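Local coordinates for aspartokinase (PDB 3TVI), which probably catalyses the ATP-dependent phosphorylation of the beta-carboxyl group of L-aspartate, an early step in making lysine, threonine and methionine, at residues B[51-56]-B[112-117]; B[193-197]-B[250-254]; B[129-135]-B[163-169]; B[135-141]-B[172-176]; B[210-214]-B[271-276]. One frame throughout, in Å; residues are numbered along the deposited sequence.

Contact 1. Residues B[51-56]-B[112-117]; sequences ITDLLY and AASRGE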
# COMPACT_ATOMS: atom_id res chain seq x y z
N ILE B 51 -39.43 6.53 -15.35
CA ILE B 51 -40.50 7.15 -14.56
C ILE B 51 -39.94 8.07 -13.48
O ILE B 51 -40.17 9.29 -13.51
CB ILE B 51 -41.41 6.11 -13.89
CG1 ILE B 51 -42.30 5.43 -14.92
CG2 ILE B 51 -42.26 6.78 -12.81
CD1 ILE B 51 -43.27 6.36 -15.62
N THR B 52 -39.21 7.50 -12.52
CA THR B 52 -38.73 8.26 -11.38
C THR B 52 -38.11 9.58 -11.80
O THR B 52 -38.35 10.61 -11.17
CB THR B 52 -37.72 7.46 -10.56
OG1 THR B 52 -38.24 6.16 -10.31
CG2 THR B 52 -37.44 8.16 -9.24
N ASP B 53 -37.34 9.57 -12.88
CA ASP B 53 -36.77 10.81 -13.39
C ASP B 53 -37.87 11.78 -13.80
O ASP B 53 -37.82 12.96 -13.45
CB ASP B 53 -35.85 10.55 -14.59
CG ASP B 53 -34.51 9.95 -14.19
OD1 ASP B 53 -34.25 9.74 -12.97
OD2 ASP B 53 -33.71 9.70 -15.12
N LEU B 54 -38.87 11.27 -14.53
CA LEU B 54 -39.98 12.11 -14.98
C LEU B 54 -40.77 12.67 -13.81
O LEU B 54 -41.20 13.82 -13.84
CB LEU B 54 -40.90 11.36 -15.95
CG LEU B 54 -40.69 11.72 -17.42
CD1 LEU B 54 -39.22 11.59 -17.81
CD2 LEU B 54 -41.58 10.88 -18.33
N LEU B 55 -40.95 11.85 -12.77
CA LEU B 55 -41.54 12.35 -11.53
C LEU B 55 -40.75 13.58 -11.03
O LEU B 55 -41.31 14.68 -10.99
CB LEU B 55 -41.63 11.25 -10.46
CG LEU B 55 -42.80 10.28 -10.64
CD1 LEU B 55 -42.81 9.20 -9.57
CD2 LEU B 55 -44.12 11.02 -10.64
N TYR B 56 -39.47 13.41 -10.71
CA TYR B 56 -38.63 14.54 -10.31
C TYR B 56 -38.90 15.76 -11.18
O TYR B 56 -39.01 16.88 -10.68
CB TYR B 56 -37.14 14.21 -10.41
CG TYR B 56 -36.56 13.44 -9.26
CD1 TYR B 56 -36.65 13.91 -7.96
CD2 TYR B 56 -35.89 12.24 -9.48
CE1 TYR B 56 -36.10 13.20 -6.90
CE2 TYR B 56 -35.34 11.52 -8.43
CZ TYR B 56 -35.43 12.00 -7.14
OH TYR B 56 -34.88 11.28 -6.10
N ALA B 112 -42.58 13.24 -4.45
CA ALA B 112 -42.68 13.15 -5.90
C ALA B 112 -42.07 11.85 -6.44
O ALA B 112 -42.78 11.03 -7.00
CB ALA B 112 -42.00 14.35 -6.54
N ALA B 113 -40.77 11.67 -6.23
CA ALA B 113 -40.03 10.58 -6.86
C ALA B 113 -40.38 9.20 -6.30
O ALA B 113 -40.23 8.19 -6.99
CB ALA B 113 -38.53 10.83 -6.75
N SER B 114 -40.85 9.17 -5.05
CA SER B 114 -41.20 7.90 -4.41
C SER B 114 -42.49 7.29 -4.96
O SER B 114 -42.79 6.13 -4.66
CB SER B 114 -41.32 8.08 -2.90
OG SER B 114 -42.19 9.15 -2.60
N ARG B 115 -43.26 8.04 -5.75
CA ARG B 115 -44.55 7.56 -6.24
C ARG B 115 -44.46 6.49 -7.33
O ARG B 115 -45.42 5.76 -7.57
CB ARG B 115 -45.44 8.74 -6.67
CG ARG B 115 -46.40 9.21 -5.58
CD ARG B 115 -45.73 9.39 -4.22
NE ARG B 115 -46.48 8.75 -3.14
CZ ARG B 115 -45.94 8.27 -2.01
NH1 ARG B 115 -44.64 8.32 -1.80
NH2 ARG B 115 -46.72 7.71 -1.09
N GLY B 116 -43.31 6.38 -7.98
CA GLY B 116 -43.09 5.27 -8.91
C GLY B 116 -43.25 3.92 -8.23
O GLY B 116 -43.85 3.00 -8.79
N GLU B 117 -42.73 3.81 -7.01
CA GLU B 117 -42.73 2.54 -6.28
C GLU B 117 -44.11 2.33 -5.69
O GLU B 117 -44.68 1.25 -5.78
CB GLU B 117 -41.69 2.54 -5.15
CG GLU B 117 -40.56 3.55 -5.26
CD GLU B 117 -39.66 3.35 -6.47
OE1 GLU B 117 -39.76 2.27 -7.09
OE2 GLU B 117 -38.85 4.25 -6.79
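L55 and A113 form the dense centre of this helix pair, their CA atoms 5.2 Å apart where the two axes approach to 7.7 Å and cross nearly antiparallel at 151°. L55 drives its CD1 branch between turns of the partner helix, where that methyl lies 3.9 Å from R115 CB and is also close to the backbone of A112 and G116. G116 brings no side chain to the interface, and I51 CG2 can come within 4.3 Å of G116 CA. A113 CB sits over one face of the Y56 ring, 3.5 Å from its centroid and displaced toward the rim, a CH-pi contact. Y56 itself is exposed and forms the solvent side. T52 packs its methyl CG2 on A113, 3.8 Å from CB of that residue, while its polar end OG1, beside the backbone N (chi1 -49°), stays 4.1 Å from E117 OE2 without a bond. No hydrogen bond joins the segments; behind the interface, G116 O accepts from Y79 OH. T52 and E117 are both predicted to bind substrate, consistent with an antiparallel helix pair bordering the aspartate site of the amino acid kinase domain.

Contact 2. Residues B[193-197]-B[250-254]; sequences SIISA and AIFPV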
# COMPACT_ATOMS: atom_id res chain seq x y z
N SER B 193 -34.52 -5.85 2.37
CA SER B 193 -33.73 -6.34 3.51
C SER B 193 -34.37 -5.99 4.84
O SER B 193 -34.45 -6.83 5.73
CB SER B 193 -32.32 -5.77 3.47
OG SER B 193 -31.86 -5.70 2.13
N ILE B 194 -34.81 -4.74 4.96
CA ILE B 194 -35.49 -4.27 6.17
C ILE B 194 -36.67 -5.18 6.49
O ILE B 194 -36.78 -5.70 7.59
CB ILE B 194 -35.99 -2.83 6.01
CG1 ILE B 194 -34.81 -1.86 5.92
CG2 ILE B 194 -36.91 -2.46 7.16
CD1 ILE B 194 -35.19 -0.41 5.74
N ILE B 195 -37.55 -5.38 5.51
CA ILE B 195 -38.75 -6.16 5.75
C ILE B 195 -38.40 -7.55 6.25
O ILE B 195 -39.02 -8.04 7.19
CB ILE B 195 -39.61 -6.31 4.49
CG1 ILE B 195 -40.26 -4.97 4.11
CG2 ILE B 195 -40.69 -7.36 4.71
CD1 ILE B 195 -41.10 -4.35 5.21
N SER B 196 -37.41 -8.17 5.61
CA SER B 196 -36.96 -9.51 6.00
C SER B 196 -36.55 -9.51 7.47
O SER B 196 -37.05 -10.31 8.27
CB SER B 196 -35.79 -9.95 5.13
OG SER B 196 -35.97 -9.54 3.78
N ALA B 197 -35.66 -8.58 7.82
CA ALA B 197 -35.26 -8.37 9.20
C ALA B 197 -36.46 -8.26 10.14
O ALA B 197 -36.54 -8.96 11.14
CB ALA B 197 -34.39 -7.13 9.31
N ALA B 250 -27.19 -1.98 0.61
CA ALA B 250 -28.50 -2.60 0.51
C ALA B 250 -28.79 -3.70 1.53
O ALA B 250 -29.95 -4.01 1.75
CB ALA B 250 -28.68 -3.15 -0.90
N ILE B 251 -27.78 -4.30 2.14
CA ILE B 251 -28.00 -5.54 2.90
C ILE B 251 -27.51 -5.55 4.35
O ILE B 251 -27.41 -6.60 4.97
CB ILE B 251 -27.44 -6.77 2.13
CG1 ILE B 251 -25.90 -6.81 2.16
CG2 ILE B 251 -27.94 -6.77 0.69
CD1 ILE B 251 -25.24 -5.97 1.10
N PHE B 252 -27.24 -4.37 4.91
CA PHE B 252 -26.80 -4.30 6.30
C PHE B 252 -27.80 -4.87 7.32
O PHE B 252 -27.36 -5.43 8.34
CB PHE B 252 -26.35 -2.88 6.68
CG PHE B 252 -27.47 -1.90 6.93
CD1 PHE B 252 -28.06 -1.80 8.19
CD2 PHE B 252 -27.91 -1.05 5.91
CE1 PHE B 252 -29.09 -0.89 8.42
CE2 PHE B 252 -28.93 -0.14 6.14
CZ PHE B 252 -29.53 -0.06 7.39
N PRO B 253 -29.13 -4.75 7.06
CA PRO B 253 -30.09 -5.26 8.06
C PRO B 253 -30.13 -6.77 8.11
O PRO B 253 -30.25 -7.37 9.18
CB PRO B 253 -31.44 -4.72 7.55
CG PRO B 253 -31.12 -3.71 6.51
CD PRO B 253 -29.82 -4.15 5.92
N VAL B 254 -30.06 -7.38 6.94
CA VAL B 254 -29.97 -8.82 6.82
C VAL B 254 -28.68 -9.33 7.49
O VAL B 254 -28.73 -10.30 8.24
CB VAL B 254 -30.01 -9.23 5.33
CG1 VAL B 254 -29.46 -10.62 5.12
CG2 VAL B 254 -31.44 -9.14 4.80
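Within the amino acid kinase domain, helix 187-199 meets the opening turn of helix 252-256, and S193, A197, P253 and V254 provide most of the touching atoms. I251 occupies the N-cap position of the second helix. P253 lies in that helix's first turn, where a residue without an N-H costs no helical bond. Its ring is directed at the first helix: CG lies 3.9 Å from S193 CB and 4.2 Å from I194 CG1, while CB lies 4.2 Å from A197 CB. S193 and A197 are one turn apart, their backbones joined by the bond from A197 N to S193 O, and the proline therefore spans a full turn of helix 187-199. V254 flanks it. With CG1 turned opposite its backbone N (chi1 161°), V254 presents CG2 to S193 CB at 3.7 Å and, more distantly, to S196 CB at 4.4 Å. Neighbouring elements flank the interface: Y153 of helix 149-159 touches both A197 and P253, and Y204 of strand 203-208 touches S193 and S196.

One polar group crosses the contact. S193 OG lies 2.6 Å from A250 O, just ahead of the N-cap, yet D189 O in its own helix is an alternative acceptor. S196 OG instead bonds to G192 O. Apolar contact thus carries most of the interface, and the single S193 hydroxyl proton has two carbonyls within reach, so this link across the contact is possible rather than certain.

Contact 3. Residues B[129-135]-B[163-169]; sequences NAEFIDA and CNKAVIP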
# COMPACT_ATOMS: atom_id res chain seq x y z
N ASN B 129 -53.49 -10.02 -5.30
CA ASN B 129 -54.45 -10.26 -4.24
C ASN B 129 -53.77 -10.30 -2.87
O ASN B 129 -53.92 -11.25 -2.10
CB ASN B 129 -55.20 -11.56 -4.53
CG ASN B 129 -56.53 -11.64 -3.81
OD1 ASN B 129 -56.86 -10.82 -2.94
ND2 ASN B 129 -57.32 -12.65 -4.17
N ALA B 130 -53.04 -9.23 -2.58
CA ALA B 130 -52.27 -9.08 -1.35
C ALA B 130 -52.60 -7.74 -0.70
O ALA B 130 -52.98 -6.79 -1.40
CB ALA B 130 -50.78 -9.14 -1.67
N GLU B 131 -52.46 -7.66 0.62
CA GLU B 131 -52.72 -6.42 1.34
C GLU B 131 -51.69 -5.35 1.03
O GLU B 131 -50.49 -5.58 1.16
CB GLU B 131 -52.75 -6.66 2.85
CG GLU B 131 -54.09 -7.13 3.36
CD GLU B 131 -54.18 -7.09 4.87
OE1 GLU B 131 -54.04 -5.98 5.46
OE2 GLU B 131 -54.39 -8.16 5.48
N PHE B 132 -52.15 -4.18 0.61
CA PHE B 132 -51.25 -3.06 0.37
C PHE B 132 -50.91 -2.39 1.68
O PHE B 132 -51.80 -2.00 2.43
CB PHE B 132 -51.86 -2.02 -0.54
CG PHE B 132 -50.98 -0.83 -0.74
CD1 PHE B 132 -49.98 -0.85 -1.69
CD2 PHE B 132 -51.12 0.30 0.06
CE1 PHE B 132 -49.14 0.24 -1.86
CE2 PHE B 132 -50.28 1.39 -0.10
CZ PHE B 132 -49.29 1.36 -1.06
N ILE B 133 -49.61 -2.22 1.92
CA ILE B 133 -49.13 -1.54 3.11
C ILE B 133 -48.11 -0.48 2.72
O ILE B 133 -46.99 -0.81 2.36
CB ILE B 133 -48.45 -2.53 4.06
CG1 ILE B 133 -49.49 -3.46 4.68
CG2 ILE B 133 -47.70 -1.78 5.14
CD1 ILE B 133 -48.91 -4.43 5.69
N ASP B 134 -48.51 0.78 2.79
CA ASP B 134 -47.62 1.88 2.43
C ASP B 134 -46.35 1.78 3.26
O ASP B 134 -46.38 1.32 4.39
CB ASP B 134 -48.28 3.24 2.66
CG ASP B 134 -47.54 4.39 1.97
OD1 ASP B 134 -46.34 4.58 2.23
OD2 ASP B 134 -48.15 5.12 1.17
N ALA B 135 -45.24 2.18 2.65
CA ALA B 135 -43.94 2.18 3.31
C ALA B 135 -43.94 3.16 4.47
O ALA B 135 -43.44 2.85 5.56
CB ALA B 135 -42.85 2.57 2.33
N CYS B 163 -50.13 -10.00 8.23
CA CYS B 163 -50.82 -10.28 6.97
C CYS B 163 -50.33 -11.61 6.42
O CYS B 163 -49.16 -11.95 6.59
CB CYS B 163 -50.55 -9.20 5.92
SG CYS B 163 -51.30 -7.59 6.25
N ASN B 164 -51.23 -12.33 5.77
CA ASN B 164 -50.90 -13.56 5.05
C ASN B 164 -49.99 -13.23 3.86
O ASN B 164 -48.91 -13.78 3.71
CB ASN B 164 -52.19 -14.25 4.59
CG ASN B 164 -51.97 -15.66 4.09
OD1 ASN B 164 -50.84 -16.11 3.89
ND2 ASN B 164 -53.07 -16.39 3.89
N LYS B 165 -50.45 -12.31 3.02
CA LYS B 165 -49.72 -11.88 1.83
C LYS B 165 -49.81 -10.36 1.77
O LYS B 165 -50.91 -9.81 1.87
CB LYS B 165 -50.34 -12.52 0.58
CG LYS B 165 -49.48 -12.43 -0.68
CD LYS B 165 -50.25 -12.72 -1.96
CE LYS B 165 -50.33 -14.21 -2.28
NZ LYS B 165 -51.00 -14.46 -3.60
N ALA B 166 -48.67 -9.69 1.62
CA ALA B 166 -48.65 -8.23 1.66
C ALA B 166 -47.64 -7.62 0.70
O ALA B 166 -46.49 -8.07 0.64
CB ALA B 166 -48.38 -7.76 3.08
N VAL B 167 -48.07 -6.61 -0.07
CA VAL B 167 -47.15 -5.81 -0.88
C VAL B 167 -46.72 -4.61 -0.07
O VAL B 167 -47.53 -4.04 0.66
CB VAL B 167 -47.79 -5.25 -2.17
CG1 VAL B 167 -46.81 -4.33 -2.89
CG2 VAL B 167 -48.24 -6.37 -3.09
N ILE B 168 -45.45 -4.23 -0.19
CA ILE B 168 -44.87 -3.11 0.54
C ILE B 168 -43.97 -2.35 -0.40
O ILE B 168 -42.91 -2.86 -0.77
CB ILE B 168 -44.00 -3.58 1.73
CG1 ILE B 168 -44.74 -4.64 2.55
CG2 ILE B 168 -43.62 -2.38 2.58
CD1 ILE B 168 -43.93 -5.20 3.69
N PRO B 169 -44.35 -1.11 -0.77
CA PRO B 169 -43.60 -0.38 -1.79
C PRO B 169 -42.21 -0.08 -1.27
O PRO B 169 -41.97 -0.19 -0.07
CB PRO B 169 -44.42 0.88 -2.00
CG PRO B 169 -45.06 1.12 -0.68
CD PRO B 169 -45.27 -0.22 -0.04
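The F132 ring reaches P169 obliquely, with CZ 4.3 Å from P169 CG, and meets the Y118 ring at about 85° between planes; V122 and A125 of helix 109-127 also touch it. The second flat group is the E131 carboxylate. C163 SG lies over it, almost equally far from CD, OE1 and OE2, a position that gives no evidence of a hydrogen bond. Next along this side, I133 CD1 lies 4.0 Å from the same sulfur and 4.3 Å from A166 CB, so E131, I133, C163 and A166 form one cluster.

Between the backbones runs a parallel ladder. E131 N donates to K165 O (2.9 Å, N-H...O 157°), E131 O accepts from V167 N (2.9 Å, 139°), and I133 N donates to V167 O (3.0 Å), with the donor nearly along the C=O axis. E131 thus bonds to residues flanking its bridge partner A166. Near the start of the ladder, A130 CB meets V167 CG2 at 4.0 Å. The ladder joins the strands of the beta-alpha-beta unit 131-132, 149-159, 166-167, and on its other side A166 bonds to the backbones of K34 and I36.

P169 has no N-H to extend the ladder; its CG packs 4.0 Å from A135 CB instead. Chemically, three backbone bonds fix the register at the sheet edge; I133, C163 and A166 pack beside the exposed E131, and F132 and V167 lie on the other face.

Contact 4. Residues B[135-141]-B[172-176]; sequences AAEVIFF and YGSSF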
# COMPACT_ATOMS: atom_id res chain seq x y z
N ALA B 135 -45.24 2.18 2.65
CA ALA B 135 -43.94 2.18 3.31
C ALA B 135 -43.94 3.16 4.47
O ALA B 135 -43.44 2.85 5.56
CB ALA B 135 -42.85 2.57 2.33
N ALA B 136 -44.54 4.32 4.24
CA ALA B 136 -44.56 5.42 5.21
C ALA B 136 -45.18 5.03 6.54
O ALA B 136 -44.97 5.72 7.53
CB ALA B 136 -45.28 6.63 4.64
N GLU B 137 -45.94 3.94 6.54
CA GLU B 137 -46.54 3.39 7.77
C GLU B 137 -45.62 2.46 8.56
O GLU B 137 -45.80 2.26 9.76
CB GLU B 137 -47.82 2.62 7.43
CG GLU B 137 -48.98 3.51 7.06
CD GLU B 137 -49.65 4.08 8.29
OE1 GLU B 137 -50.42 3.33 8.93
OE2 GLU B 137 -49.39 5.26 8.60
N VAL B 138 -44.63 1.88 7.88
CA VAL B 138 -43.90 0.75 8.44
C VAL B 138 -42.37 0.94 8.52
O VAL B 138 -41.69 0.27 9.31
CB VAL B 138 -44.31 -0.52 7.65
CG1 VAL B 138 -43.63 -0.54 6.28
CG2 VAL B 138 -44.01 -1.77 8.45
N ILE B 139 -41.83 1.88 7.74
CA ILE B 139 -40.41 2.21 7.75
C ILE B 139 -40.24 3.64 8.23
O ILE B 139 -40.91 4.54 7.73
CB ILE B 139 -39.83 2.10 6.33
CG1 ILE B 139 -39.80 0.63 5.92
CG2 ILE B 139 -38.45 2.72 6.26
CD1 ILE B 139 -39.30 0.39 4.51
N PHE B 140 -39.34 3.85 9.19
CA PHE B 140 -39.16 5.18 9.80
C PHE B 140 -37.70 5.63 9.91
O PHE B 140 -36.80 4.81 10.15
CB PHE B 140 -39.80 5.22 11.18
CG PHE B 140 -41.29 5.18 11.14
CD1 PHE B 140 -41.98 4.02 11.44
CD2 PHE B 140 -42.01 6.31 10.78
CE1 PHE B 140 -43.37 3.98 11.40
CE2 PHE B 140 -43.39 6.28 10.73
CZ PHE B 140 -44.07 5.11 11.04
N PHE B 141 -37.48 6.93 9.74
CA PHE B 141 -36.18 7.56 9.93
C PHE B 141 -36.18 8.38 11.22
O PHE B 141 -37.21 8.50 11.88
CB PHE B 141 -35.84 8.46 8.73
CG PHE B 141 -35.67 7.71 7.44
CD1 PHE B 141 -36.71 7.63 6.52
CD2 PHE B 141 -34.47 7.08 7.14
CE1 PHE B 141 -36.55 6.94 5.33
CE2 PHE B 141 -34.31 6.39 5.95
CZ PHE B 141 -35.36 6.32 5.05
N TYR B 172 -38.66 4.19 0.03
CA TYR B 172 -38.89 5.31 0.92
C TYR B 172 -39.49 4.90 2.25
O TYR B 172 -39.80 3.73 2.46
CB TYR B 172 -39.82 6.32 0.25
CG TYR B 172 -41.25 5.84 0.15
CD1 TYR B 172 -42.18 6.17 1.12
CD2 TYR B 172 -41.67 5.05 -0.91
CE1 TYR B 172 -43.49 5.73 1.04
CE2 TYR B 172 -42.98 4.62 -1.01
CZ TYR B 172 -43.88 4.95 -0.03
OH TYR B 172 -45.17 4.52 -0.13
N GLY B 173 -39.66 5.88 3.13
CA GLY B 173 -40.29 5.71 4.44
C GLY B 173 -40.67 7.07 5.00
O GLY B 173 -40.66 8.07 4.27
N SER B 174 -41.00 7.15 6.29
CA SER B 174 -41.38 8.43 6.87
C SER B 174 -40.22 9.07 7.63
O SER B 174 -39.48 8.37 8.33
CB SER B 174 -42.59 8.26 7.80
OG SER B 174 -43.79 8.08 7.04
N SER B 175 -40.05 10.38 7.47
CA SER B 175 -39.04 11.13 8.23
C SER B 175 -39.49 11.29 9.67
O SER B 175 -40.67 11.08 9.98
CB SER B 175 -38.82 12.51 7.61
OG SER B 175 -40.03 13.24 7.52
N PHE B 176 -38.56 11.68 10.54
CA PHE B 176 -38.87 11.96 11.95
C PHE B 176 -40.13 12.80 12.07
O PHE B 176 -41.00 12.50 12.88
CB PHE B 176 -37.71 12.68 12.63
CG PHE B 176 -37.92 12.91 14.09
CD1 PHE B 176 -37.95 11.84 14.98
CD2 PHE B 176 -38.08 14.20 14.60
CE1 PHE B 176 -38.14 12.04 16.34
CE2 PHE B 176 -38.27 14.41 15.96
CZ PHE B 176 -38.30 13.33 16.83
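S174 collects the polar interactions between the two segments, meeting A136, I139 and F141. Its OG, beside the backbone N (chi1 -75°), donates to A136 O at 2.7 Å, in the carbonyl plane and on a lone pair. Its backbone N-H reaches I139 O almost straight (3.0 Å, 171°), and its own carbonyl accepts from F141 N at 2.8 Å. Three bonds therefore grip one residue, and the two backbone ones make a single bridge between F140 and S174.

Residues 172-174 pair with strand 180-182 in a small antiparallel sheet, so the loop that follows strand 131-132 in the kinase domain is tied to the side of that two-stranded unit. The loop's turn is itself held by A135 O, which accepts from both V138 N and I139 N.

Aromatic contacts are of three sorts. A135 CB stands over one face of the Y172 ring, 3.6 Å from its centroid and 20° off the normal, a CH-pi contact; the Y172 hydroxyl bonds to D134, and R115 makes a cation-pi contact with the ring. The F140 ring meets S174 CB obliquely, with CD2 at 3.6 Å. F141 instead turns its edge to the backbone of G173 and S174, while F183 packs edge-to-face against it.

Contact 5. Residues B[210-214]-B[271-276]; sequences VSGFL and DPGTLI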
# COMPACT_ATOMS: atom_id res chain seq x y z
N VAL B 210 -30.68 -11.50 -14.09
CA VAL B 210 -29.52 -12.38 -14.28
C VAL B 210 -29.57 -13.53 -13.27
O VAL B 210 -29.90 -13.32 -12.10
CB VAL B 210 -28.20 -11.62 -14.08
CG1 VAL B 210 -28.11 -10.44 -15.02
CG2 VAL B 210 -28.05 -11.17 -12.63
N SER B 211 -29.24 -14.74 -13.73
CA SER B 211 -29.34 -15.94 -12.90
C SER B 211 -28.22 -16.06 -11.85
O SER B 211 -27.41 -16.98 -11.89
CB SER B 211 -29.38 -17.16 -13.80
OG SER B 211 -30.42 -17.03 -14.74
N GLY B 212 -28.20 -15.13 -10.91
CA GLY B 212 -27.13 -15.07 -9.93
C GLY B 212 -25.95 -14.26 -10.41
O GLY B 212 -26.06 -13.47 -11.34
N PHE B 213 -24.81 -14.44 -9.74
CA PHE B 213 -23.53 -13.89 -10.15
C PHE B 213 -22.68 -14.99 -10.76
O PHE B 213 -22.84 -16.17 -10.44
CB PHE B 213 -22.79 -13.32 -8.94
CG PHE B 213 -23.61 -12.36 -8.13
CD1 PHE B 213 -24.21 -11.26 -8.74
CD2 PHE B 213 -23.77 -12.53 -6.77
CE1 PHE B 213 -24.96 -10.36 -8.01
CE2 PHE B 213 -24.52 -11.64 -6.02
CZ PHE B 213 -25.11 -10.55 -6.64
N LEU B 214 -21.76 -14.62 -11.64
CA LEU B 214 -20.87 -15.62 -12.24
C LEU B 214 -19.50 -15.62 -11.60
O LEU B 214 -19.07 -14.63 -11.01
CB LEU B 214 -20.73 -15.37 -13.74
CG LEU B 214 -21.99 -15.57 -14.60
CD1 LEU B 214 -21.67 -15.11 -16.00
CD2 LEU B 214 -22.44 -17.02 -14.58
N ASP B 271 -33.64 -21.49 -12.92
CA ASP B 271 -32.22 -21.24 -12.64
C ASP B 271 -32.03 -20.95 -11.16
O ASP B 271 -32.69 -20.04 -10.62
CB ASP B 271 -31.67 -20.04 -13.44
CG ASP B 271 -31.29 -20.40 -14.87
OD1 ASP B 271 -31.54 -21.55 -15.30
OD2 ASP B 271 -30.72 -19.52 -15.56
N PRO B 272 -31.16 -21.74 -10.49
CA PRO B 272 -30.92 -21.50 -9.08
C PRO B 272 -30.05 -20.28 -8.92
O PRO B 272 -29.32 -19.91 -9.84
CB PRO B 272 -30.19 -22.76 -8.61
CG PRO B 272 -29.69 -23.44 -9.85
CD PRO B 272 -30.18 -22.69 -11.05
N GLY B 273 -30.14 -19.64 -7.77
CA GLY B 273 -29.39 -18.41 -7.60
C GLY B 273 -27.96 -18.60 -7.15
O GLY B 273 -27.46 -19.71 -6.99
N THR B 274 -27.29 -17.48 -6.95
CA THR B 274 -26.21 -17.45 -6.02
C THR B 274 -26.89 -17.11 -4.71
O THR B 274 -27.93 -16.44 -4.70
CB THR B 274 -25.14 -16.43 -6.42
OG1 THR B 274 -25.71 -15.12 -6.41
CG2 THR B 274 -24.63 -16.75 -7.82
N LEU B 275 -26.33 -17.60 -3.62
CA LEU B 275 -27.00 -17.61 -2.34
C LEU B 275 -26.10 -16.92 -1.31
O LEU B 275 -25.21 -17.55 -0.73
CB LEU B 275 -27.32 -19.06 -1.96
CG LEU B 275 -28.38 -19.35 -0.89
CD1 LEU B 275 -29.62 -18.50 -1.11
CD2 LEU B 275 -28.74 -20.82 -0.89
N ILE B 276 -26.34 -15.63 -1.08
CA ILE B 276 -25.43 -14.82 -0.28
C ILE B 276 -25.67 -15.09 1.20
O ILE B 276 -26.66 -14.64 1.76
CB ILE B 276 -25.61 -13.32 -0.57
CG1 ILE B 276 -25.47 -13.04 -2.08
CG2 ILE B 276 -24.60 -12.51 0.24
CD1 ILE B 276 -25.99 -11.69 -2.53
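F213 and T274 meet at about a right angle, and F213 and I276 do the same, so the phenyl ring stands across the side chains of T274 and I276. I276 CD1 touches the ring at its edge, in the ring plane, 3.8 Å from F213 CE2. T274 comes obliquely: OG1 lies near F213 CD2. Because T274 holds OG1 between its backbone N and carbonyl carbon (chi1 63°), its methyl CG2 is turned to the loop backbone, 3.7 Å from G212 CA and beside F213 N. I263 of the neighbouring strand 261-265 touches F213, T274 and I276 alike, adding to the apolar surroundings of the ring, as does V245.

The other end of the contact is polar. S211 points its side chain at D271, and OG donates to D271 OD2 at 2.6 Å, using the lone pair directed away from the other carboxylate oxygen. S211 OG is also bonded to N265 ND2, which fixes the hydroxyl from a second direction.

Between the two ends the chains come close, G212 CA to G273 CA being 4.7 Å. S211 centres an inverse gamma turn, closed by G212 N to V210 O at 2.8 Å, and G212 follows with a positive phi of 88°. Strand 274-277 pairs with strand 261-265 in the domain's mixed sheet, and the loop folded over it leaves strand 203-208 just past T208 and D209, predicted ATP-binding residues of the amino acid kinase fold.

How the contacts relate
Contacts 1, 3 and 4 form a continuous group. Contacts 3 and 4 share A135 and are linked by D134 OD1 and Y172 OH, 2.6 Å apart, a probable hydrogen bond. Contact 1 joins them through S114 CB, 3.6 Å from Y172 CD2, and through R115 NH2, 3.7 Å from D134 OD2. The predicted substrate residue E117 of contact 1 has the side chains of P169 and Y172 about 4 and 5 Å away. Contact 2 reaches contact 3 where I195 meets I168. Contact 5 comes within about 6 Å of contact 2 (nearest atoms), their segments alternating along the chain, and reaches the same sheet as contact 3. None of the contacts includes residues of the bound-lysine pockets.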